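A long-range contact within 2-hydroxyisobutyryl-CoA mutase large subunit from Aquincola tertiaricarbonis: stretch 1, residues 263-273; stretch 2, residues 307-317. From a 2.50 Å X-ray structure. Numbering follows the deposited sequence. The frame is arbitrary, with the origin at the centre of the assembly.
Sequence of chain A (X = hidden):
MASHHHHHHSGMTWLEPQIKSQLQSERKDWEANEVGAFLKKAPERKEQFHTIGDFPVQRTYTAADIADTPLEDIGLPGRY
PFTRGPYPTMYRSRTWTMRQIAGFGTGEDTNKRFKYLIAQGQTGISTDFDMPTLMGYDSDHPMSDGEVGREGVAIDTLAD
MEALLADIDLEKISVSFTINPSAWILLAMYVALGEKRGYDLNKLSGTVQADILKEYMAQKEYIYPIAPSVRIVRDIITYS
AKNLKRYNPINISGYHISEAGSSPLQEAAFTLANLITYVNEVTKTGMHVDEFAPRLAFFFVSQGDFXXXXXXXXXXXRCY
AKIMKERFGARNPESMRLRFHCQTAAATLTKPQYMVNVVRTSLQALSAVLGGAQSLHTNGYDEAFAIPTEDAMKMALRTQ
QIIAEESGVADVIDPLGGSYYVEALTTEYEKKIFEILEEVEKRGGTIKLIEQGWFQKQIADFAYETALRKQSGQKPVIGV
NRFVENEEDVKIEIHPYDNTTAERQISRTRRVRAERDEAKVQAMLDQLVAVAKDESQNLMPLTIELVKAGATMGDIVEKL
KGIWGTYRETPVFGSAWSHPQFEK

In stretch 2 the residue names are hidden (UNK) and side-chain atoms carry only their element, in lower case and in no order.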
# COMPACT_ATOMS: atom_id res chain seq x y z
N SER A 263 -14.35 13.61 -12.68
CA SER A 263 -13.31 14.11 -11.81
C SER A 263 -13.82 13.89 -10.38
O SER A 263 -15.05 13.79 -10.18
CB SER A 263 -13.11 15.61 -12.06
OG SER A 263 -14.32 16.27 -11.74
N PRO A 264 -12.94 13.90 -9.35
CA PRO A 264 -13.43 13.85 -7.96
C PRO A 264 -14.42 14.99 -7.60
O PRO A 264 -15.31 14.79 -6.80
CB PRO A 264 -12.13 13.94 -7.15
CG PRO A 264 -11.09 13.38 -8.06
CD PRO A 264 -11.47 13.95 -9.38
N LEU A 265 -14.28 16.17 -8.23
CA LEU A 265 -15.19 17.31 -8.02
C LEU A 265 -16.57 17.03 -8.61
O LEU A 265 -17.57 17.35 -7.97
CB LEU A 265 -14.61 18.61 -8.61
CG LEU A 265 -15.48 19.89 -8.43
CD1 LEU A 265 -15.75 20.19 -6.94
CD2 LEU A 265 -14.86 21.07 -9.13
N GLN A 266 -16.63 16.44 -9.81
CA GLN A 266 -17.90 16.06 -10.45
C GLN A 266 -18.56 14.96 -9.63
O GLN A 266 -19.76 15.03 -9.36
CB GLN A 266 -17.69 15.63 -11.90
CG GLN A 266 -17.35 16.79 -12.85
CD GLN A 266 -16.59 16.35 -14.07
OE1 GLN A 266 -16.25 15.18 -14.25
NE2 GLN A 266 -16.23 17.28 -14.91
N GLU A 267 -17.77 14.01 -9.14
CA GLU A 267 -18.25 12.93 -8.31
C GLU A 267 -18.96 13.49 -7.07
O GLU A 267 -20.16 13.24 -6.88
CB GLU A 267 -17.09 12.02 -7.90
CG GLU A 267 -17.56 10.98 -6.90
CD GLU A 267 -16.52 10.15 -6.20
OE1 GLU A 267 -15.32 10.44 -6.36
OE2 GLU A 267 -16.91 9.22 -5.46
N ALA A 268 -18.22 14.25 -6.24
CA ALA A 268 -18.70 14.88 -5.02
C ALA A 268 -19.93 15.76 -5.26
O ALA A 268 -20.97 15.56 -4.63
CB ALA A 268 -17.57 15.69 -4.37
N ALA A 269 -19.81 16.73 -6.17
CA ALA A 269 -20.88 17.68 -6.48
C ALA A 269 -22.13 17.08 -7.10
O ALA A 269 -23.22 17.46 -6.70
CB ALA A 269 -20.36 18.82 -7.33
N PHE A 270 -21.99 16.14 -8.06
CA PHE A 270 -23.16 15.53 -8.71
C PHE A 270 -23.94 14.60 -7.77
O PHE A 270 -25.16 14.50 -7.90
CB PHE A 270 -22.78 14.85 -10.04
CG PHE A 270 -22.12 15.71 -11.11
CD1 PHE A 270 -22.06 17.10 -10.97
CD2 PHE A 270 -21.60 15.14 -12.26
CE1 PHE A 270 -21.47 17.89 -11.95
CE2 PHE A 270 -21.06 15.94 -13.26
CZ PHE A 270 -20.98 17.30 -13.09
N THR A 271 -23.25 13.99 -6.79
CA THR A 271 -23.86 13.13 -5.77
C THR A 271 -24.68 14.01 -4.83
O THR A 271 -25.82 13.66 -4.49
CB THR A 271 -22.80 12.29 -5.04
OG1 THR A 271 -22.04 11.59 -6.01
CG2 THR A 271 -23.42 11.28 -4.08
N LEU A 272 -24.10 15.16 -4.42
CA LEU A 272 -24.81 16.11 -3.58
C LEU A 272 -26.02 16.72 -4.31
O LEU A 272 -27.07 16.88 -3.68
CB LEU A 272 -23.87 17.17 -3.00
CG LEU A 272 -22.89 16.62 -1.94
CD1 LEU A 272 -22.04 17.72 -1.38
CD2 LEU A 272 -23.62 15.88 -0.82
N ALA A 273 -25.91 16.95 -5.64
CA ALA A 273 -27.03 17.45 -6.48
C ALA A 273 -28.21 16.47 -6.42
O ALA A 273 -29.36 16.89 -6.28
CB ALA A 273 -26.56 17.66 -7.92
N UNK A 307 -3.96 12.21 -1.47
CA UNK A 307 -4.42 13.34 -0.66
C UNK A 307 -5.69 13.98 -1.12
O UNK A 307 -6.53 14.30 -0.27
c UNK A 307 -0.21 12.80 2.08
c UNK A 307 -3.33 14.36 -0.42
c UNK A 307 0.02 13.00 0.73
c UNK A 307 -0.98 13.51 -0.08
c UNK A 307 -2.45 13.57 1.81
c UNK A 307 -1.44 13.07 2.61
c UNK A 307 -2.23 13.82 0.45
N UNK A 308 -5.88 14.12 -2.46
CA UNK A 308 -7.10 14.66 -3.05
C UNK A 308 -8.38 13.87 -2.62
O UNK A 308 -9.41 14.47 -2.30
c UNK A 308 -7.99 15.22 -6.78
c UNK A 308 -6.97 14.69 -4.56
o UNK A 308 -8.15 16.39 -7.19
c UNK A 308 -8.25 14.95 -5.32
o UNK A 308 -7.53 14.29 -7.49
N UNK A 309 -8.30 12.53 -2.60
CA UNK A 309 -9.38 11.63 -2.21
C UNK A 309 -9.77 11.80 -0.76
O UNK A 309 -10.94 11.86 -0.48
c UNK A 309 -10.42 10.23 -4.69
c UNK A 309 -9.05 9.97 -4.07
c UNK A 309 -9.01 10.17 -2.57
o UNK A 309 -10.54 11.13 -5.55
o UNK A 309 -11.38 9.53 -4.30
N UNK A 310 -8.80 11.98 0.13
CA UNK A 310 -9.02 12.26 1.56
C UNK A 310 -9.70 13.64 1.72
O UNK A 310 -10.69 13.76 2.45
c UNK A 310 -7.90 12.55 3.82
c UNK A 310 -7.07 10.77 2.25
c UNK A 310 -7.69 12.16 2.36
N UNK A 311 -9.19 14.66 1.01
CA UNK A 311 -9.72 16.02 1.03
C UNK A 311 -11.19 16.02 0.57
O UNK A 311 -12.03 16.69 1.17
c UNK A 311 -8.90 16.90 0.11
N UNK A 312 -11.49 15.23 -0.49
CA UNK A 312 -12.80 15.06 -1.09
C UNK A 312 -13.79 14.47 -0.08
O UNK A 312 -14.91 14.97 0.02
n UNK A 312 -13.83 10.23 -3.93
c UNK A 312 -12.65 14.16 -2.32
c UNK A 312 -13.82 12.71 -4.03
c UNK A 312 -14.17 11.48 -3.22
c UNK A 312 -13.91 13.98 -3.18
N UNK A 313 -13.37 13.43 0.67
CA UNK A 313 -14.23 12.76 1.66
C UNK A 313 -14.60 13.69 2.81
O UNK A 313 -15.76 13.72 3.23
c UNK A 313 -11.71 8.70 0.33
c UNK A 313 -13.56 11.49 2.19
c UNK A 313 -13.92 8.89 -0.59
c UNK A 313 -13.24 10.39 1.20
c UNK A 313 -14.20 9.95 0.29
c UNK A 313 -12.00 9.73 1.23
c UNK A 313 -12.67 8.28 -0.56
N UNK A 314 -13.62 14.49 3.30
CA UNK A 314 -13.79 15.45 4.39
C UNK A 314 -14.63 16.62 3.93
O UNK A 314 -15.55 17.04 4.65
c UNK A 314 -12.43 15.90 4.95
c UNK A 314 -10.18 15.08 5.79
n UNK A 314 -9.87 17.84 6.37
c UNK A 314 -9.82 16.95 7.37
c UNK A 314 -11.63 14.74 5.54
n UNK A 314 -9.97 15.66 7.12
n UNK A 314 -9.63 17.38 8.61
N UNK A 315 -14.39 17.09 2.68
CA UNK A 315 -15.20 18.16 2.05
C UNK A 315 -16.65 17.72 1.89
O UNK A 315 -17.54 18.49 2.19
c UNK A 315 -14.62 18.54 0.70
N UNK A 316 -16.89 16.48 1.44
CA UNK A 316 -18.25 15.92 1.28
C UNK A 316 -19.00 15.94 2.60
O UNK A 316 -20.15 16.37 2.63
c UNK A 316 -17.47 13.03 -1.16
c UNK A 316 -19.43 14.58 -1.42
c UNK A 316 -18.18 14.48 0.74
c UNK A 316 -18.08 14.36 -0.77
N UNK A 317 -18.36 15.49 3.70
CA UNK A 317 -18.96 15.46 5.03
C UNK A 317 -19.34 16.85 5.50
O UNK A 317 -20.41 16.99 6.09
c UNK A 317 -18.25 13.29 6.17
c UNK A 317 -17.74 12.73 7.49
n UNK A 317 -15.72 10.87 6.80
n UNK A 317 -14.09 12.36 7.37
c UNK A 317 -15.37 12.06 7.25
n UNK A 317 -16.30 12.94 7.63
c UNK A 317 -18.04 14.80 6.05
O HOH W 1 -12.87 10.62 -7.31

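Position 307 carries seven side-chain carbons, one leading into a six-membered ring; the absence of any oxygen identifies Phe 307. Even its CB is 10.9 Å from CG of Pro 264, so it takes no part in the contact.

Position 308 has three carbons, the third bearing two oxygens. Its CA-to-CB bond points toward stretch 1, and one oxygen lies 3.7 Å from CG of Pro 264. The carboxylate on a three-carbon chain makes this Glu 308, extended with chi1 and chi2 both t.

Position 309 shows the same atoms, three carbons ending in a carboxylate, but folded, with chi1 and chi2 both m. CA-to-CB runs sideways, yet the end comes nearer, and an oxygen lies 3.4 Å from CG of Pro 264. It is Glu 309, and that oxygen is OE2.

Position 310, one carbon carrying two more, is Val 310, out of reach. Position 311, a single carbon, is Ala 311, also distant.

At position 312 four carbons in a row end in a nitrogen. The nitrogen stands 2.9 Å from OE1 of Glu 267, and a chain carbon comes within 3.8 Å of CB of Pro 264. An unbranched chain with a terminal nitrogen is lysine: Lys 312.

Position 313 again has one carbon and a six-carbon ring, Phe 313; CA-to-CB points away, and although the ring end comes nearer, it makes no contact. Position 314, three carbons, a nitrogen, and a carbon holding two further nitrogens, is Arg 314, out of reach. Position 315, a single carbon, is Ala 315; its CA-to-CB bond points toward stretch 1 without reaching it.

Position 316 has four carbons forked at the second, one tip lying 3.7 Å from CB of Ala 268. The gamma fork gives Leu 316. Position 317 repeats the guanidinium pattern and is Arg 317; its CA-to-CB bond points away from stretch 1, and it makes no contact with it.

The two helices run nearly parallel, at 19°, with axes 10.5 Å apart at closest approach. One part of the contact is polar: NZ of Lys 312 donates to OE1 of Glu 267 at 2.9 Å and to OE1 of Glu 309 at 2.6 Å, both salt bridges, so one cation offsets two carboxylates whose OE1 atoms, in Glu 267 and Glu 309, approach to 4.5 Å. Water 1 also joins these acids, donating to OE1 of Glu 267 (2.6 Å) and OE2 of Glu 309 (3.0 Å). Further along, the contact is apolar: CD2 of Leu 316 packs against CB of Ala 268 at 3.7 Å and CG of Leu 272 at 4.1 Å.

Stretch 2 307-317: FEEVAKFRALR
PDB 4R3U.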